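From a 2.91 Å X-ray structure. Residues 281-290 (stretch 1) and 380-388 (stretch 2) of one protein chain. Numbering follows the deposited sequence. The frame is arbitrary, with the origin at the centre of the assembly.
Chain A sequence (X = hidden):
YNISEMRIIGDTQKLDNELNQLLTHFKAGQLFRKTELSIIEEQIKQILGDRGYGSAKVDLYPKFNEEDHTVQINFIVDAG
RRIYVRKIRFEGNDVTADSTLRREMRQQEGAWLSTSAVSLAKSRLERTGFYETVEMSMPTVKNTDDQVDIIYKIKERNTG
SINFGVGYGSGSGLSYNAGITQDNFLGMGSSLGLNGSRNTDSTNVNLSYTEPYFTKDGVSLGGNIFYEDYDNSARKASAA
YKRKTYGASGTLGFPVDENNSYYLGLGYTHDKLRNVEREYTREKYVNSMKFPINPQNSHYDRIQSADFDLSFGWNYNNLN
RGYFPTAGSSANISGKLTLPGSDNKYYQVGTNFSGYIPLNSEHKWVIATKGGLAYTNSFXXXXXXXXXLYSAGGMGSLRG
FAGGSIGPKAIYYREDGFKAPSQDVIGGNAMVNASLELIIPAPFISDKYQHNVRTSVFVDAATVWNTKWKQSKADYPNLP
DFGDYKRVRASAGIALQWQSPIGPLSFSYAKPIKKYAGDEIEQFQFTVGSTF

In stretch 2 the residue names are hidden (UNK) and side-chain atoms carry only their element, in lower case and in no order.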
# COMPACT_ATOMS: atom_id res chain seq x y z
N THR A 281 -5.94 29.07 21.16
CA THR A 281 -6.77 28.33 20.21
C THR A 281 -7.35 27.05 20.80
O THR A 281 -8.49 26.67 20.51
CB THR A 281 -5.95 27.97 18.98
OG1 THR A 281 -5.73 29.15 18.21
CG2 THR A 281 -6.68 26.92 18.13
N ARG A 282 -6.56 26.38 21.64
CA ARG A 282 -7.01 25.16 22.29
C ARG A 282 -8.19 25.42 23.19
O ARG A 282 -9.13 24.64 23.20
CB ARG A 282 -5.90 24.57 23.14
CG ARG A 282 -4.88 23.83 22.34
CD ARG A 282 -3.87 23.25 23.29
NE ARG A 282 -2.93 22.37 22.63
CZ ARG A 282 -1.78 22.01 23.17
NH1 ARG A 282 -1.44 22.48 24.38
NH2 ARG A 282 -0.97 21.19 22.51
N GLU A 283 -8.11 26.51 23.96
CA GLU A 283 -9.19 26.91 24.87
C GLU A 283 -10.52 27.00 24.12
O GLU A 283 -11.57 26.57 24.62
CB GLU A 283 -8.87 28.26 25.52
CG GLU A 283 -8.47 28.16 26.98
CD GLU A 283 -9.39 28.94 27.86
OE1 GLU A 283 -10.55 29.11 27.45
OE2 GLU A 283 -8.97 29.39 28.95
N LYS A 284 -10.43 27.54 22.91
CA LYS A 284 -11.57 27.73 22.05
C LYS A 284 -12.25 26.40 21.82
O LYS A 284 -13.47 26.33 21.69
CB LYS A 284 -11.10 28.34 20.74
CG LYS A 284 -12.14 29.11 20.01
CD LYS A 284 -11.47 30.08 19.08
CE LYS A 284 -10.58 31.05 19.84
NZ LYS A 284 -10.09 32.13 18.94
N TYR A 285 -11.45 25.33 21.78
CA TYR A 285 -11.94 23.97 21.64
C TYR A 285 -12.50 23.43 22.95
O TYR A 285 -13.53 22.77 22.98
CB TYR A 285 -10.84 23.01 21.21
CG TYR A 285 -11.28 21.57 21.33
CD1 TYR A 285 -12.33 21.08 20.57
CD2 TYR A 285 -10.67 20.71 22.23
CE1 TYR A 285 -12.75 19.78 20.67
CE2 TYR A 285 -11.09 19.38 22.34
CZ TYR A 285 -12.13 18.93 21.55
OH TYR A 285 -12.57 17.63 21.64
N VAL A 286 -11.75 23.67 24.01
CA VAL A 286 -12.14 23.24 25.33
C VAL A 286 -13.50 23.83 25.65
O VAL A 286 -14.41 23.12 26.07
CB VAL A 286 -11.09 23.66 26.37
CG1 VAL A 286 -11.70 23.67 27.78
CG2 VAL A 286 -9.88 22.76 26.29
N ASN A 287 -13.64 25.13 25.41
CA ASN A 287 -14.92 25.79 25.65
C ASN A 287 -15.98 25.29 24.69
O ASN A 287 -17.13 25.07 25.09
CB ASN A 287 -14.80 27.30 25.58
CG ASN A 287 -14.40 27.91 26.89
OD1 ASN A 287 -13.28 28.38 27.05
ND2 ASN A 287 -15.32 27.93 27.84
N SER A 288 -15.60 25.09 23.42
CA SER A 288 -16.53 24.61 22.40
C SER A 288 -17.26 23.36 22.89
O SER A 288 -18.45 23.17 22.60
CB SER A 288 -15.79 24.31 21.11
OG SER A 288 -16.25 23.11 20.52
N MET A 289 -16.54 22.54 23.64
CA MET A 289 -17.03 21.27 24.15
C MET A 289 -17.56 21.42 25.57
O MET A 289 -17.91 20.43 26.23
CB MET A 289 -15.90 20.26 24.11
CG MET A 289 -15.35 20.07 22.73
SD MET A 289 -16.41 19.03 21.72
CE MET A 289 -16.09 17.46 22.49
N LYS A 290 -17.63 22.67 26.03
CA LYS A 290 -18.05 23.04 27.39
C LYS A 290 -17.58 22.16 28.56
O LYS A 290 -18.37 21.78 29.41
CB LYS A 290 -19.56 23.31 27.48
CG LYS A 290 -20.44 22.32 26.75
CD LYS A 290 -21.77 22.96 26.36
CE LYS A 290 -21.55 24.18 25.47
NZ LYS A 290 -21.02 23.81 24.13
N UNK A 380 -21.57 22.21 13.92
CA UNK A 380 -22.35 22.03 15.12
C UNK A 380 -21.85 22.88 16.28
O UNK A 380 -21.98 22.49 17.44
N UNK A 381 -21.30 24.05 15.96
CA UNK A 381 -20.78 24.96 16.96
C UNK A 381 -19.66 24.33 17.76
O UNK A 381 -19.52 24.55 18.97
N UNK A 382 -18.84 23.54 17.08
CA UNK A 382 -17.73 22.86 17.71
C UNK A 382 -16.45 23.23 17.00
O UNK A 382 -16.47 23.51 15.80
n UNK A 382 -21.13 19.63 19.73
c UNK A 382 -20.43 20.71 20.49
c UNK A 382 -19.20 20.89 18.32
c UNK A 382 -17.94 21.35 17.64
c UNK A 382 -19.10 21.03 19.84
N UNK A 383 -15.34 23.24 17.73
CA UNK A 383 -14.04 23.45 17.11
C UNK A 383 -13.39 22.11 16.78
O UNK A 383 -13.70 21.09 17.38
o UNK A 383 -14.05 26.64 15.76
c UNK A 383 -13.77 26.49 16.97
c UNK A 383 -13.14 24.29 18.02
o UNK A 383 -14.39 27.07 17.89
c UNK A 383 -12.64 25.57 17.37
N UNK A 384 -12.49 22.10 15.80
CA UNK A 384 -11.73 20.89 15.52
C UNK A 384 -10.87 20.55 16.73
O UNK A 384 -10.21 21.42 17.30
c UNK A 384 -10.84 21.06 14.26
c UNK A 384 -11.70 21.17 12.98
c UNK A 384 -9.87 19.92 14.16
N UNK A 385 -10.90 19.29 17.15
CA UNK A 385 -10.12 18.91 18.33
C UNK A 385 -8.64 19.22 18.12
O UNK A 385 -8.08 18.65 17.19
c UNK A 385 -11.55 17.11 17.68
c UNK A 385 -11.68 18.17 16.61
c UNK A 385 -10.31 17.39 18.41
N UNK A 386 -8.04 20.06 18.97
CA UNK A 386 -6.68 20.59 18.74
C UNK A 386 -5.59 19.55 18.51
O UNK A 386 -4.55 19.85 17.91
c UNK A 386 -6.23 20.86 21.24
c UNK A 386 -7.29 21.04 22.12
c UNK A 386 -6.26 21.52 19.88
c UNK A 386 -7.28 20.46 23.39
c UNK A 386 -5.13 19.54 22.93
c UNK A 386 -6.21 19.71 23.79
c UNK A 386 -5.15 20.11 21.66
N UNK A 387 -5.81 18.35 19.00
CA UNK A 387 -4.83 17.29 18.84
C UNK A 387 -4.98 16.59 17.51
O UNK A 387 -4.33 15.58 17.26
c UNK A 387 -8.04 14.04 19.85
c UNK A 387 -6.78 14.56 19.62
o UNK A 387 -10.15 14.17 20.96
c UNK A 387 -4.95 16.27 19.98
c UNK A 387 -6.35 15.72 20.23
c UNK A 387 -7.23 16.37 21.10
c UNK A 387 -8.49 15.86 21.34
c UNK A 387 -8.89 14.69 20.72
N UNK A 388 -5.87 17.12 16.68
CA UNK A 388 -6.19 16.55 15.38
C UNK A 388 -5.73 17.53 14.31
O UNK A 388 -6.16 17.45 13.16
c UNK A 388 -8.07 13.88 15.20
c UNK A 388 -7.70 16.36 15.29
o UNK A 388 -7.69 13.85 16.37
n UNK A 388 -8.44 12.79 14.53
c UNK A 388 -8.14 15.19 14.44

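Position 380 has backbone atoms and nothing more, and its phi of 68° is a value that by itself favours glycine: Gly380, out of reach of the helix. Position 381 repeats the pattern, with no side-chain atoms and phi at 61°, and its backbone O lies 3.9 Å from Ser288 OG. This is Gly381.

Position 382 carries four carbons in a row ending in a nitrogen, and its third carbon lies 3.6 Å from Ser288 OG; an unbranched chain of this kind can only be lysine. The same atom of Lys382, CD, is 3.8 Å from Met289 SD, just where the helix gives way to a turn.

At position 383 there are three carbons, the third bearing two oxygens, and the CA-to-CB bond points toward the helix. The CB sits 4.1 Å from the CB of Tyr285 and equally far from the CB of Ser288. A carboxylate at that distance from the backbone makes it Glu383, whose OE1 comes within 3.7 Å of Lys284 CG.

Position 384 has three carbons, one of them carrying the other two, so branching begins at CB. Its CA-to-CB bond points away, and its backbone O lies 3.9 Å from Tyr285 CD1. This is Val384.

Three carbons at position 385 close a ring onto the backbone nitrogen, and its CA lies over one face of the Tyr285 ring, 3.7 Å from the centroid, a CH-pi contact. The closed ring is the signature of proline: Pro385.

Position 386 shows one carbon and then a ring of six carbons without a heteroatom, and its CA-to-CB bond points toward the helix. Arg282 CG lies over one face of the ring, 3.8 Å from its centroid. It is Phe386, and Tyr285 CD2 approaches Phe386 CD2 to 3.4 Å.

Position 387 has the same ring plus one oxygen, which lies 4.3 Å from Tyr285 OH; the CA-to-CB bond points sideways, but the side chain's end comes nearer. This is Tyr387. Position 388 has three carbons, the third holding one oxygen and one nitrogen, and is out of reach, hence the amide Gln388; its N donates to Pro385 O at 2.7 Å.

The contact reads as one polar pin beside an aromatic cluster. Glu383 N donates to Ser288 OG at 2.9 Å and 157°, so a backbone amide in a segment without regular structure is satisfied by a helix side chain. One and two turns back along the helix, Tyr285 and Arg282 meet Pro385 and Phe386. The two aromatic rings pack obliquely, planes at 78°, and the arginine's aliphatic stem covers the phenylalanine while its NH2 is hydrogen-bonded elsewhere in the structure.

Stretch 2, residues 380-388: GGKEVPFYQ
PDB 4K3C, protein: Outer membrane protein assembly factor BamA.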